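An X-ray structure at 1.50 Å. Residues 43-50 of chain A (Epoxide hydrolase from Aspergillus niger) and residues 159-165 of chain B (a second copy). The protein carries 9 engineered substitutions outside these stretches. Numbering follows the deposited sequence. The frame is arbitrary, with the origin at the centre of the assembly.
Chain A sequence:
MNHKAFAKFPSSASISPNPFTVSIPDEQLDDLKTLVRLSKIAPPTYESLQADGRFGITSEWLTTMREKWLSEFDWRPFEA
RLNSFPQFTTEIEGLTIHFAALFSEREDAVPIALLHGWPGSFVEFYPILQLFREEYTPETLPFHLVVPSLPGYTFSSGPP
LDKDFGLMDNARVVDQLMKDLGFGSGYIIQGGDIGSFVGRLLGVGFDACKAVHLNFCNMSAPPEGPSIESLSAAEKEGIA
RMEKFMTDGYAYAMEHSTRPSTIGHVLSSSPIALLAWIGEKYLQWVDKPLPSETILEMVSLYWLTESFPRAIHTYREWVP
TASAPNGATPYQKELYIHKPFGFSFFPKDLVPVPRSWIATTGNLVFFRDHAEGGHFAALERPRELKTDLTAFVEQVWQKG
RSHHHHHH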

# COMPACT_ATOMS: atom_id res chain seq x y z
N PRO A 43 11.39 -13.36 4.04
CA PRO A 43 11.60 -14.44 4.99
C PRO A 43 10.27 -14.75 5.67
O PRO A 43 9.40 -13.87 5.75
CB PRO A 43 12.57 -13.83 6.01
CG PRO A 43 12.33 -12.35 5.91
CD PRO A 43 12.08 -12.12 4.45
N PRO A 44 10.08 -15.99 6.14
CA PRO A 44 8.82 -16.28 6.82
C PRO A 44 8.62 -15.38 8.03
O PRO A 44 9.57 -15.02 8.73
CB PRO A 44 8.97 -17.75 7.26
CG PRO A 44 10.42 -18.04 7.15
CD PRO A 44 10.97 -17.16 6.09
N THR A 45 7.37 -14.99 8.25
CA THR A 45 7.01 -14.18 9.42
C THR A 45 5.75 -14.78 10.02
O THR A 45 5.05 -15.56 9.37
CB THR A 45 6.73 -12.71 9.04
OG1 THR A 45 5.69 -12.66 8.05
CG2 THR A 45 7.98 -12.01 8.52
N TYR A 46 5.46 -14.40 11.26
CA TYR A 46 4.20 -14.78 11.88
C TYR A 46 3.03 -14.52 10.93
O TYR A 46 2.17 -15.38 10.73
CB TYR A 46 4.00 -14.02 13.20
CG TYR A 46 2.63 -14.16 13.81
CD1 TYR A 46 2.26 -15.34 14.47
CD2 TYR A 46 1.70 -13.12 13.76
CE1 TYR A 46 0.99 -15.47 15.05
CE2 TYR A 46 0.44 -13.24 14.33
CZ TYR A 46 0.09 -14.42 14.97
OH TYR A 46 -1.16 -14.55 15.55
N GLU A 47 3.02 -13.33 10.33
CA GLU A 47 1.91 -12.93 9.47
C GLU A 47 1.77 -13.80 8.24
O GLU A 47 0.66 -14.16 7.85
CB GLU A 47 2.06 -11.46 9.06
CG GLU A 47 2.05 -10.49 10.24
CD GLU A 47 3.45 -10.09 10.67
OE1 GLU A 47 4.37 -10.93 10.58
OE2 GLU A 47 3.63 -8.92 11.08
N SER A 48 2.90 -14.15 7.63
CA SER A 48 2.90 -14.92 6.38
C SER A 48 2.65 -16.41 6.61
O SER A 48 2.47 -17.16 5.65
CB SER A 48 4.18 -14.69 5.58
OG SER A 48 5.26 -15.45 6.12
N LEU A 49 2.65 -16.82 7.87
CA LEU A 49 2.39 -18.21 8.23
C LEU A 49 0.97 -18.44 8.73
O LEU A 49 0.63 -19.53 9.17
CB LEU A 49 3.40 -18.67 9.28
CG LEU A 49 4.86 -18.75 8.80
CD1 LEU A 49 5.82 -18.96 9.97
CD2 LEU A 49 5.05 -19.83 7.72
N GLN A 50 0.13 -17.40 8.65
CA GLN A 50 -1.27 -17.52 9.03
C GLN A 50 -2.09 -18.16 7.91
O GLN A 50 -2.27 -17.58 6.84
CB GLN A 50 -1.85 -16.14 9.40
CG GLN A 50 -1.17 -15.48 10.59
CD GLN A 50 -1.06 -16.41 11.79
OE1 GLN A 50 -2.07 -16.81 12.37
NE2 GLN A 50 0.17 -16.76 12.15
N PRO B 159 10.22 -10.64 14.84
CA PRO B 159 9.57 -11.21 16.02
C PRO B 159 9.25 -12.71 15.83
O PRO B 159 9.49 -13.26 14.75
CB PRO B 159 8.29 -10.38 16.15
CG PRO B 159 7.99 -9.95 14.77
CD PRO B 159 9.31 -9.75 14.10
N PRO B 160 8.74 -13.38 16.88
CA PRO B 160 8.47 -14.82 16.79
C PRO B 160 7.58 -15.21 15.61
O PRO B 160 6.75 -14.41 15.15
CB PRO B 160 7.75 -15.11 18.10
CG PRO B 160 8.27 -14.09 19.04
CD PRO B 160 8.42 -12.85 18.22
N LEU B 161 7.73 -16.45 15.16
CA LEU B 161 6.91 -16.99 14.08
C LEU B 161 5.62 -17.63 14.58
O LEU B 161 4.66 -17.76 13.81
CB LEU B 161 7.70 -18.03 13.28
CG LEU B 161 9.01 -17.60 12.63
CD1 LEU B 161 9.65 -18.76 11.90
CD2 LEU B 161 8.79 -16.43 11.68
N ASP B 162 5.61 -18.02 15.85
CA ASP B 162 4.53 -18.86 16.39
C ASP B 162 3.53 -18.14 17.29
O ASP B 162 2.63 -18.77 17.84
CB ASP B 162 5.12 -20.09 17.11
CG ASP B 162 6.04 -19.71 18.28
OD1 ASP B 162 6.32 -18.51 18.50
OD2 ASP B 162 6.49 -20.64 18.99
N LYS B 163 3.70 -16.83 17.44
CA LYS B 163 2.77 -16.02 18.22
C LYS B 163 2.81 -14.57 17.76
O LYS B 163 3.79 -14.13 17.15
CB LYS B 163 3.07 -16.10 19.73
CG LYS B 163 4.46 -15.64 20.14
CD LYS B 163 4.71 -15.95 21.61
CE LYS B 163 6.19 -15.85 21.96
NZ LYS B 163 6.64 -14.44 21.97
N ASP B 164 1.73 -13.84 18.04
CA ASP B 164 1.64 -12.41 17.73
C ASP B 164 2.63 -11.67 18.63
O ASP B 164 3.07 -12.19 19.66
CB ASP B 164 0.20 -11.94 17.95
CG ASP B 164 -0.12 -10.63 17.25
OD1 ASP B 164 0.68 -10.14 16.43
OD2 ASP B 164 -1.22 -10.09 17.52
N PHE B 165 2.99 -10.45 18.23
CA PHE B 165 3.98 -9.65 18.95
C PHE B 165 3.59 -8.20 18.72
O PHE B 165 3.31 -7.81 17.59
CB PHE B 165 5.37 -9.91 18.37
CG PHE B 165 6.52 -9.70 19.33
CD1 PHE B 165 6.84 -10.65 20.30
CD2 PHE B 165 7.32 -8.56 19.22
CE1 PHE B 165 7.93 -10.46 21.15
CE2 PHE B 165 8.40 -8.36 20.08
CZ PHE B 165 8.70 -9.31 21.04
O HOH W 1 7.77 -12.86 12.42
O HOH W 2 2.00 -19.03 13.61

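No direct hydrogen bond joins these two stretches of the epoxide hydrolase dimer; two waters supply the polar links, and a tyrosine whose ring packs against backbone makes the largest single contribution to the contact. It illustrates adhesion through van der Waals packing while bridging waters satisfy polar groups that do not meet directly. Water 1 accepts from A:Tyr46 N (3.0 Å) and donates to B:Pro159 O (2.9 Å). Water 2 accepts from A:Gln50 NE2 (3.3 Å) and donates to B:Leu161 O (3.0 Å).

A:Tyr46 is the centrepiece, with 113 of the 350 Å² buried between the stretches. Its t rotamer lays the ring along the chain B backbone: B:Lys163 O, 3.3 Å from A:Tyr46 CD1, and B:Asp164 N, 3.5 Å from A:Tyr46 CE1, lie over one face, whereas B:Leu161 O approaches the edge, 3.5 Å from A:Tyr46 CD1. That carbonyl also receives a CA-H...O contact from A:Tyr46 CA at 3.6 Å. A flat, broad side chain suits this place because it can cover peptide groups without requiring a specific partner.

B:Leu161 answers from the other chain, burying 95 Å². Although its CA-to-CB bond points sideways, the end of its side chain comes nearer, bringing B:Leu161 CD2 to 3.4 Å from A:Pro44 O and 3.7 Å from A:Thr45 CA. A:Leu49, whose CA-to-CB bond points toward the other stretch, adds an apolar contact between A:Leu49 CD1 and B:Leu161 CB at 3.9 Å. Branched apolar side chains suit both places, filling space without leaving a polar group unpaired.

Internal bonds brace the chain A turn. A:Thr45 N donates to A:Ser48 OG (3.0 Å), and A:Ser48 N returns a bond to A:Thr45 OG1 (3.2 Å). The amide of A:Gln50 suits its double role: A:Gln50 NE2 donates to A:Tyr46 O at 2.8 Å as well as to water 2, coupling the fold of the turn to the interface.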